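UDP-N-Acetylenolpyruvylglucosamine Reductase (Thermus caldophilus, PDB 2GQT) catalyses, with bound FAD, the NADPH-dependent reduction of UDP-N-acetylenolpyruvylglucosamine to UDP-N-acetylmuramate, a step in bacterial peptidoglycan biosynthesis. Local coordinates at residues P173-E176 and I177-M181; V28-R31 and E32-K35; G95-G98 and L99-L102; I236-L239 and G240-A244. All coordinates share one frame; numbering follows the deposited sequence.

Contact 1: P173-E176 and I177-M181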
loop_
_atom_site.group_PDB
_atom_site.type_symbol
_atom_site.label_atom_id
_atom_site.label_comp_id
_atom_site.label_asym_id
_atom_site.label_seq_id
_atom_site.Cartn_x
_atom_site.Cartn_y
_atom_site.Cartn_z
ATOM N N PRO A 173 -24.824 10.364 -9.167
ATOM C CA PRO A 173 -25.009 11.504 -8.271
ATOM C C PRO A 173 -23.982 11.526 -7.141
ATOM O O PRO A 173 -23.711 10.489 -6.523
ATOM C CB PRO A 173 -26.410 11.272 -7.705
ATOM C CG PRO A 173 -27.119 10.518 -8.769
ATOM C CD PRO A 173 -26.069 9.589 -9.322
ATOM N N LYS A 174 -23.411 12.699 -6.883
ATOM C CA LYS A 174 -22.424 12.860 -5.820
ATOM C C LYS A 174 -22.951 12.334 -4.485
ATOM O O LYS A 174 -22.235 11.636 -3.765
ATOM C CB LYS A 174 -21.962 14.323 -5.705
ATOM C CG LYS A 174 -20.951 14.582 -4.593
ATOM C CD LYS A 174 -20.383 16.000 -4.622
ATOM C CE LYS A 174 -19.538 16.293 -3.381
ATOM N NZ LYS A 174 -18.347 15.411 -3.274
ATOM N N GLU A 175 -24.203 12.647 -4.162
ATOM C CA GLU A 175 -24.780 12.216 -2.889
ATOM C C GLU A 175 -24.828 10.686 -2.763
ATOM O O GLU A 175 -24.647 10.148 -1.667
ATOM C CB GLU A 175 -26.159 12.848 -2.661
ATOM C CG GLU A 175 -27.238 12.410 -3.651
ATOM C CD GLU A 175 -27.918 11.106 -3.254
ATOM O OE1 GLU A 175 -28.163 10.907 -2.045
ATOM O OE2 GLU A 175 -28.204 10.282 -4.150
ATOM N N GLU A 176 -25.063 9.993 -3.880
ATOM C CA GLU A 176 -25.095 8.527 -3.900
ATOM C C GLU A 176 -23.694 7.960 -3.652
ATOM O O GLU A 176 -23.528 7.025 -2.869
ATOM C CB GLU A 176 -25.638 7.986 -5.227
ATOM C CG GLU A 176 -25.755 6.449 -5.242
ATOM C CD GLU A 176 -26.297 5.867 -6.545
ATOM O OE1 GLU A 176 -26.587 6.627 -7.486
ATOM O OE2 GLU A 176 -26.434 4.626 -6.621
ATOM N N ILE A 177 -22.700 8.517 -4.339
ATOM C CA ILE A 177 -21.307 8.123 -4.153
ATOM C C ILE A 177 -20.923 8.274 -2.680
ATOM O O ILE A 177 -20.323 7.368 -2.080
ATOM C CB ILE A 177 -20.384 8.941 -5.069
ATOM C CG1 ILE A 177 -20.708 8.640 -6.535
ATOM C CG2 ILE A 177 -18.926 8.622 -4.778
ATOM C CD1 ILE A 177 -20.062 9.578 -7.522
ATOM N N LEU A 178 -21.310 9.401 -2.083
ATOM C CA LEU A 178 -21.000 9.668 -0.680
ATOM C C LEU A 178 -21.721 8.722 0.279
ATOM O O LEU A 178 -21.162 8.334 1.312
ATOM C CB LEU A 178 -21.258 11.142 -0.335
ATOM C CG LEU A 178 -20.180 12.167 -0.740
ATOM C CD1 LEU A 178 -18.829 11.905 -0.076
ATOM C CD2 LEU A 178 -19.980 12.297 -2.225
ATOM N N ARG A 179 -22.942 8.316 -0.070
ATOM C CA ARG A 179 -23.649 7.310 0.713
ATOM C C ARG A 179 -22.931 5.952 0.678
ATOM O O ARG A 179 -22.828 5.269 1.704
ATOM C CB ARG A 179 -25.116 7.199 0.271
ATOM C CG ARG A 179 -25.988 8.342 0.793
ATOM C CD ARG A 179 -27.476 8.189 0.471
ATOM N NE ARG A 179 -27.766 8.356 -0.956
ATOM C CZ ARG A 179 -28.200 7.390 -1.763
ATOM N NH1 ARG A 179 -28.404 6.159 -1.309
ATOM N NH2 ARG A 179 -28.432 7.660 -3.038
ATOM N N ARG A 180 -22.427 5.571 -0.494
ATOM C CA ARG A 180 -21.662 4.318 -0.631
ATOM C C ARG A 180 -20.380 4.360 0.202
ATOM O O ARG A 180 -20.034 3.393 0.896
ATOM C CB ARG A 180 -21.344 4.024 -2.101
ATOM C CG ARG A 180 -22.571 3.566 -2.868
ATOM C CD ARG A 180 -22.593 4.075 -4.300
ATOM N NE ARG A 180 -21.788 3.267 -5.209
ATOM C CZ ARG A 180 -22.238 2.213 -5.893
ATOM N NH1 ARG A 180 -23.493 1.807 -5.763
ATOM N NH2 ARG A 180 -21.422 1.554 -6.705
ATOM N N MET A 181 -19.707 5.501 0.153
ATOM C CA MET A 181 -18.496 5.730 0.931
ATOM C C MET A 181 -18.785 5.684 2.434
ATOM O O MET A 181 -17.985 5.161 3.206
ATOM C CB MET A 181 -17.887 7.069 0.535
ATOM C CG MET A 181 -17.249 7.042 -0.833
ATOM S SD MET A 181 -16.944 8.673 -1.522
ATOM C CE MET A 181 -15.741 9.341 -0.369
#
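Arg179 NE donates to Glu175 OE1 at 2.8 Å, and this bond is half of a side-on salt bridge: Arg179 NH2 reaches the second carboxylate oxygen, Glu175 OE2, at 2.9 Å, nearly straight at 173°. The carboxylate sits at the edge of the guanidinium, the two planes only 22° apart, and both oxygens are met on their syn sides. Glu175 CG lies between its own backbone N and carbonyl carbon (chi1 65°), and the chain bends again at the next bond; Arg179 folds at its third torsion, so the two side chains run alongside each other in the same direction. Two bonds, one to each oxygen, should restrict rotation of both groups on this exposed face. The neighbouring pair behaves differently. Glu176 OE2 stays 4.2 Å from Arg180 NH1 and well out of the guanidinium plane, an attraction of charges without a directed N-H, while Arg180 NE makes its salt bridge to Glu100. On the inner side Ile177 packs against Ala92 of helix 84-93 and Ser97. The backbone opens at Pro173, the N-cap, whose O accepts from Ile177 N at 3.1 Å; Arg180 N bonds to Glu176 O one residue round from the salt bridge. A negative Glu175 so near the amino end would probably also suit the helix dipole. The pattern is that of an amphipathic helix start, with an i to i+4 Glu-Arg salt bridge on the solvent side.

Contact 2: V28-R31 and E32-K35; sequences VETR and EELK
The carboxylate of Glu33 meets the backbone of Glu29 through one oxygen: Glu29 N donates to Glu33 OE2 at 2.8 Å, arriving nearly along the C-O bond. The carboxylate of Glu29 runs beside it, the two planes 24° apart, with Glu29 OE1 and Glu33 OE2 kept 4.8 Å from each other. This is the N-terminal cap of helix 31-37, where the chain leaves strand 22-28 of the FAD-binding domain. Thr30 is the N-cap: its OG1, placed between the backbone N and the carbonyl carbon (chi1 69°), accepts from Glu33 N at 3.0 Å. Glu33 thus donates its backbone N to the N-cap residue and accepts, through its carboxylate, from the residue before it; Thr30 N is buried with no partner in the model. Beneath the polar cap Val28 CG1 packs on Leu34 CB at 3.6 Å, and Leu34 continues inward to Phe139 and Phe134. The first helical bonds follow, from Leu34 N to Thr30 O and from Lys35 N to Arg31 O. At the outer end Lys35 NZ forms a 3.1 Å salt bridge with Glu32 OE2, an oxygen that also accepts from a water lying 2.8 Å away.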
loop_
_atom_site.group_PDB
_atom_site.type_symbol
_atom_site.label_atom_id
_atom_site.label_comp_id
_atom_site.label_asym_id
_atom_site.label_seq_id
_atom_site.Cartn_x
_atom_site.Cartn_y
_atom_site.Cartn_z
ATOM N N VAL A 28 12.205 10.568 -8.175
ATOM C CA VAL A 28 12.159 10.690 -9.633
ATOM C C VAL A 28 10.976 11.560 -10.045
ATOM O O VAL A 28 9.860 11.317 -9.601
ATOM C CB VAL A 28 12.004 9.273 -10.276
ATOM C CG1 VAL A 28 11.602 9.368 -11.741
ATOM C CG2 VAL A 28 13.294 8.469 -10.115
ATOM N N GLU A 29 11.214 12.548 -10.909
ATOM C CA GLU A 29 10.153 13.451 -11.357
ATOM C C GLU A 29 9.815 13.356 -12.842
ATOM O O GLU A 29 8.799 13.896 -13.279
ATOM C CB GLU A 29 10.519 14.896 -11.030
ATOM C CG GLU A 29 10.540 15.201 -9.544
ATOM C CD GLU A 29 10.747 16.676 -9.254
ATOM O OE1 GLU A 29 11.217 17.407 -10.150
ATOM O OE2 GLU A 29 10.445 17.100 -8.122
ATOM N N THR A 30 10.661 12.678 -13.610
ATOM C CA THR A 30 10.516 12.634 -15.064
ATOM C C THR A 30 10.815 11.243 -15.603
ATOM O O THR A 30 11.437 10.417 -14.932
ATOM C CB THR A 30 11.474 13.619 -15.778
ATOM O OG1 THR A 30 12.822 13.163 -15.626
ATOM C CG2 THR A 30 11.346 15.035 -15.215
ATOM N N ARG A 31 10.401 11.000 -16.842
ATOM C CA ARG A 31 10.666 9.717 -17.483
ATOM C C ARG A 31 12.170 9.477 -17.613
ATOM O O ARG A 31 12.648 8.366 -17.382
ATOM C CB ARG A 31 9.975 9.625 -18.845
ATOM C CG ARG A 31 8.451 9.769 -18.797
ATOM C CD ARG A 31 7.804 9.245 -20.070
ATOM N NE ARG A 31 8.712 9.351 -21.210
ATOM C CZ ARG A 31 8.573 8.701 -22.361
ATOM N NH1 ARG A 31 7.549 7.881 -22.563
ATOM N NH2 ARG A 31 9.474 8.876 -23.315
ATOM N N GLU A 32 12.916 10.529 -17.954
ATOM C CA GLU A 32 14.375 10.430 -18.063
ATOM C C GLU A 32 15.054 10.149 -16.723
ATOM O O GLU A 32 16.006 9.373 -16.655
ATOM C CB GLU A 32 14.971 11.676 -18.735
ATOM C CG GLU A 32 14.706 11.759 -20.236
ATOM C CD GLU A 32 15.170 10.515 -20.980
ATOM O OE1 GLU A 32 16.336 10.098 -20.795
ATOM O OE2 GLU A 32 14.363 9.949 -21.747
ATOM N N GLU A 33 14.551 10.768 -15.657
ATOM C CA GLU A 33 15.064 10.503 -14.319
ATOM C C GLU A 33 14.768 9.059 -13.899
ATOM O O GLU A 33 15.611 8.412 -13.288
ATOM C CB GLU A 33 14.509 11.512 -13.306
ATOM C CG GLU A 33 15.141 12.912 -13.425
ATOM C CD GLU A 33 14.503 13.949 -12.512
ATOM O OE1 GLU A 33 14.854 15.147 -12.616
ATOM O OE2 GLU A 33 13.646 13.582 -11.686
ATOM N N LEU A 34 13.587 8.551 -14.252
ATOM C CA LEU A 34 13.252 7.141 -13.987
ATOM C C LEU A 34 14.191 6.177 -14.719
ATOM O O LEU A 34 14.649 5.196 -14.131
ATOM C CB LEU A 34 11.796 6.832 -14.342
ATOM C CG LEU A 34 11.319 5.433 -13.925
ATOM C CD1 LEU A 34 11.490 5.201 -12.423
ATOM C CD2 LEU A 34 9.886 5.214 -14.344
ATOM N N LYS A 35 14.480 6.467 -15.989
ATOM C CA LYS A 35 15.399 5.642 -16.785
ATOM C C LYS A 35 16.775 5.561 -16.128
ATOM O O LYS A 35 17.386 4.490 -16.090
ATOM C CB LYS A 35 15.497 6.160 -18.225
ATOM C CG LYS A 35 14.266 5.832 -19.065
ATOM C CD LYS A 35 14.114 6.748 -20.269
ATOM C CE LYS A 35 14.726 6.162 -21.525
ATOM N NZ LYS A 35 14.413 7.025 -22.697
HETATM O O HOH W 1 13.152 17.432 -13.016
HETATM O O HOH W 2 11.770 8.793 -21.698
#

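Contact 3: G95-G98 and L99-L102; sequences GLSG and LEGL
Both oxygens of the Glu100 carboxylate are taken, one by Ser97 at the end of strand 96-97 and one by Gly98 just after it. Ser97 OG donates to Glu100 OE2 at 2.7 Å, meeting the syn lone pair of that oxygen, while Gly98 N donates to Glu100 OE1 at 2.8 Å from above the carboxylate plane, 39° out of it. Ser97 OG points away from its own backbone N (chi1 179°), which carries the hydroxyl to the carboxylate; Glu100 bends sharply at its second torsion to fold back over the turn. Further out, Arg180 of helix 174-187 bonds through NE to Glu100 OE2, the oxygen already held by Ser97, and would probably keep this buried carboxylate ionised. Were Glu100 replaced by an alanine, Ser97 OG and Gly98 N would probably lose their acceptors and the charge of Arg180 its mate. Water stitches the same turn: one molecule donates to Leu96 O and accepts from Leu99 N, each at 2.9 Å. Gly98 has phi 143°, where a side chain would be jammed against the preceding carbonyl, and Leu99 then turns its side chain between helix 84-93 and Leu169. Gly95, with positive phi, closes the preceding helix in a Schellman motif, and Ser97 pairs with Lys170 of strand 161-171. This is a short strand of the FAD-binding domain running into a 3-10 turn, tied back by a buried glutamate.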
loop_
_atom_site.group_PDB
_atom_site.type_symbol
_atom_site.label_atom_id
_atom_site.label_comp_id
_atom_site.label_asym_id
_atom_site.label_seq_id
_atom_site.Cartn_x
_atom_site.Cartn_y
_atom_site.Cartn_z
ATOM N N GLY A 95 -18.512 13.460 -9.246
ATOM C CA GLY A 95 -19.684 12.638 -9.552
ATOM C C GLY A 95 -19.289 11.411 -10.348
ATOM O O GLY A 95 -20.020 10.958 -11.235
ATOM N N LEU A 96 -18.117 10.869 -10.018
ATOM C CA LEU A 96 -17.605 9.679 -10.675
ATOM C C LEU A 96 -17.480 8.516 -9.695
ATOM O O LEU A 96 -16.782 8.589 -8.677
ATOM C CB LEU A 96 -16.263 9.965 -11.345
ATOM C CG LEU A 96 -16.352 10.913 -12.546
ATOM C CD1 LEU A 96 -14.958 11.334 -12.987
ATOM C CD2 LEU A 96 -17.135 10.263 -13.696
ATOM N N SER A 97 -18.185 7.444 -10.014
ATOM C CA SER A 97 -18.255 6.264 -9.176
ATOM C C SER A 97 -17.270 5.192 -9.644
ATOM O O SER A 97 -16.996 5.053 -10.839
ATOM C CB SER A 97 -19.685 5.731 -9.196
ATOM O OG SER A 97 -19.832 4.565 -8.418
ATOM N N GLY A 98 -16.728 4.440 -8.694
ATOM C CA GLY A 98 -15.830 3.343 -9.020
ATOM C C GLY A 98 -14.693 3.175 -8.037
ATOM O O GLY A 98 -14.003 2.158 -8.045
ATOM N N LEU A 99 -14.486 4.177 -7.183
ATOM C CA LEU A 99 -13.418 4.104 -6.185
ATOM C C LEU A 99 -13.917 3.986 -4.747
ATOM O O LEU A 99 -13.101 3.902 -3.831
ATOM C CB LEU A 99 -12.478 5.312 -6.300
ATOM C CG LEU A 99 -11.853 5.629 -7.660
ATOM C CD1 LEU A 99 -10.957 6.846 -7.522
ATOM C CD2 LEU A 99 -11.061 4.456 -8.227
ATOM N N GLU A 100 -15.237 3.975 -4.541
ATOM C CA GLU A 100 -15.786 4.053 -3.188
ATOM C C GLU A 100 -15.287 2.928 -2.281
ATOM O O GLU A 100 -15.053 3.138 -1.089
ATOM C CB GLU A 100 -17.314 4.050 -3.200
ATOM C CG GLU A 100 -17.963 5.158 -3.997
ATOM C CD GLU A 100 -18.358 4.727 -5.392
ATOM O OE1 GLU A 100 -17.584 3.987 -6.024
ATOM O OE2 GLU A 100 -19.453 5.124 -5.854
ATOM N N GLY A 101 -15.137 1.737 -2.853
ATOM C CA GLY A 101 -14.691 0.573 -2.101
ATOM C C GLY A 101 -13.232 0.605 -1.689
ATOM O O GLY A 101 -12.766 -0.279 -0.976
ATOM N N LEU A 102 -12.513 1.635 -2.138
ATOM C CA LEU A 102 -11.091 1.786 -1.821
ATOM C C LEU A 102 -10.866 2.837 -0.735
ATOM O O LEU A 102 -9.729 3.123 -0.384
ATOM C CB LEU A 102 -10.302 2.125 -3.093
ATOM C CG LEU A 102 -10.569 1.192 -4.280
ATOM C CD1 LEU A 102 -9.837 1.664 -5.516
ATOM C CD2 LEU A 102 -10.211 -0.263 -3.959
HETATM O O HOH W 3 -15.795 6.729 -6.753
HETATM O O HOH W 4 -14.935 0.274 -5.428
#

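Contact 4: I236-L239 and G240-A244; sequences IVNL and GQARA
Asn238 lays its side-chain amide over the methyl of Ala242, with Asn238 CG 3.5 Å from Ala242 CB. The amide points across the turn because CG stands opposite the backbone N (chi1 -178°), reaching into the loop that follows the strand. The end atom modelled as Asn238 ND2 lies 2.9 Å from Gly240 N and 3.1 Å from Ala242 N. A nitrogen there would face two backbone donors, so the amide is probably turned over in the model; with its oxygen in that position, Asn238 may accept from both. A leucine in place of Asn238 would probably leave Gly240 N and Ala242 N without that likely acceptor. Gly240 is where the chain swings round: at phi 167° a CB would fall 2.6 Å from Leu239 O, a clash only a glycine avoids. Outside the turn, Asp225 receives Gln241 N on its carboxylate and pairs through its backbone with Leu239, so both sides of the bend are held from the neighbouring strand connection. Arg243, the N-cap of the next helix, gives its backbone N to Asp246. Ile236 packs on Leu250 and Val251 of that helix. If the amide is indeed reversed, the bond to Gly240 would make an Asx turn, here joining edge strand 236-238 of a three-stranded antiparallel sheet to helix 244-257 in the C-terminal domain.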
loop_
_atom_site.group_PDB
_atom_site.type_symbol
_atom_site.label_atom_id
_atom_site.label_comp_id
_atom_site.label_asym_id
_atom_site.label_seq_id
_atom_site.Cartn_x
_atom_site.Cartn_y
_atom_site.Cartn_z
ATOM N N ILE A 236 -0.881 -4.587 14.456
ATOM C CA ILE A 236 0.239 -4.347 15.348
ATOM C C ILE A 236 0.568 -2.873 15.270
ATOM O O ILE A 236 0.760 -2.301 14.180
ATOM C CB ILE A 236 1.460 -5.225 15.016
ATOM C CG1 ILE A 236 1.128 -6.685 15.339
ATOM C CG2 ILE A 236 2.707 -4.742 15.780
ATOM C CD1 ILE A 236 2.084 -7.712 14.742
ATOM N N VAL A 237 0.615 -2.245 16.429
ATOM C CA VAL A 237 0.840 -0.821 16.483
ATOM C C VAL A 237 2.187 -0.469 17.124
ATOM O O VAL A 237 2.738 -1.220 17.949
ATOM C CB VAL A 237 -0.356 -0.101 17.158
ATOM C CG1 VAL A 237 -1.653 -0.349 16.369
ATOM C CG2 VAL A 237 -0.515 -0.559 18.600
ATOM N N ASN A 238 2.716 0.675 16.700
ATOM C CA ASN A 238 3.977 1.218 17.173
ATOM C C ASN A 238 3.672 2.299 18.204
ATOM O O ASN A 238 3.145 3.355 17.860
ATOM C CB ASN A 238 4.741 1.785 15.963
ATOM C CG ASN A 238 6.112 2.359 16.311
ATOM O OD1 ASN A 238 6.884 2.707 15.412
ATOM N ND2 ASN A 238 6.418 2.475 17.597
ATOM N N LEU A 239 3.983 2.019 19.467
ATOM C CA LEU A 239 3.650 2.925 20.573
ATOM C C LEU A 239 4.636 4.083 20.732
ATOM O O LEU A 239 4.438 4.963 21.573
ATOM C CB LEU A 239 3.518 2.147 21.886
ATOM C CG LEU A 239 2.389 1.109 21.945
ATOM C CD1 LEU A 239 2.482 0.309 23.222
ATOM C CD2 LEU A 239 1.011 1.746 21.843
ATOM N N GLY A 240 5.693 4.093 19.927
ATOM C CA GLY A 240 6.627 5.214 19.947
ATOM C C GLY A 240 7.923 4.955 19.218
ATOM O O GLY A 240 8.170 5.531 18.157
ATOM N N GLN A 241 8.756 4.090 19.785
ATOM C CA GLN A 241 10.069 3.823 19.218
ATOM C C GLN A 241 10.288 2.334 18.973
ATOM O O GLN A 241 11.378 1.811 19.213
ATOM C CB GLN A 241 11.172 4.399 20.117
ATOM C CG GLN A 241 11.268 5.924 20.108
ATOM C CD GLN A 241 12.538 6.437 20.758
ATOM O OE1 GLN A 241 13.306 7.173 20.141
ATOM N NE2 GLN A 241 12.768 6.045 22.008
ATOM N N ALA A 242 9.253 1.655 18.476
ATOM C CA ALA A 242 9.378 0.242 18.136
ATOM C C ALA A 242 10.519 0.043 17.154
ATOM O O ALA A 242 10.743 0.868 16.258
ATOM C CB ALA A 242 8.079 -0.302 17.548
ATOM N N ARG A 243 11.257 -1.042 17.345
ATOM C CA ARG A 243 12.197 -1.506 16.346
ATOM C C ARG A 243 11.520 -2.608 15.549
ATOM O O ARG A 243 10.626 -3.292 16.066
ATOM C CB ARG A 243 13.465 -2.044 17.005
ATOM C CG ARG A 243 14.283 -0.996 17.755
ATOM C CD ARG A 243 14.016 -1.026 19.252
ATOM N NE ARG A 243 14.595 -2.209 19.892
ATOM C CZ ARG A 243 15.830 -2.271 20.393
ATOM N NH1 ARG A 243 16.636 -1.217 20.337
ATOM N NH2 ARG A 243 16.262 -3.393 20.953
ATOM N N ALA A 244 11.941 -2.786 14.300
ATOM C CA ALA A 244 11.407 -3.868 13.476
ATOM C C ALA A 244 11.596 -5.228 14.145
ATOM O O ALA A 244 10.751 -6.109 14.004
ATOM C CB ALA A 244 12.028 -3.861 12.089
#

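Contacts 1 and 3 touch, their centres about 9 Å apart: Ile177 CD1 packs on the backbone of Gly95 and Leu96, and a salt bridge joins helix 174-187 to the loop after strand 96-97. Contact 3 is the buried partner, its charge enclosed; contact 1 is largely surface, with a charge pair on its outer side. Contact 2, partly buried, starts helix 31-37 in the FAD-binding domain, about 30 Å from contact 3 between centres. Contact 4, a surface turn in the C-terminal domain, lies across the chain's centre from contact 3 and depends on a glycine bend and, if the amide is turned over, on side-chain-to-backbone bonds, where contacts 1 and 2 use carboxylates at helix starts.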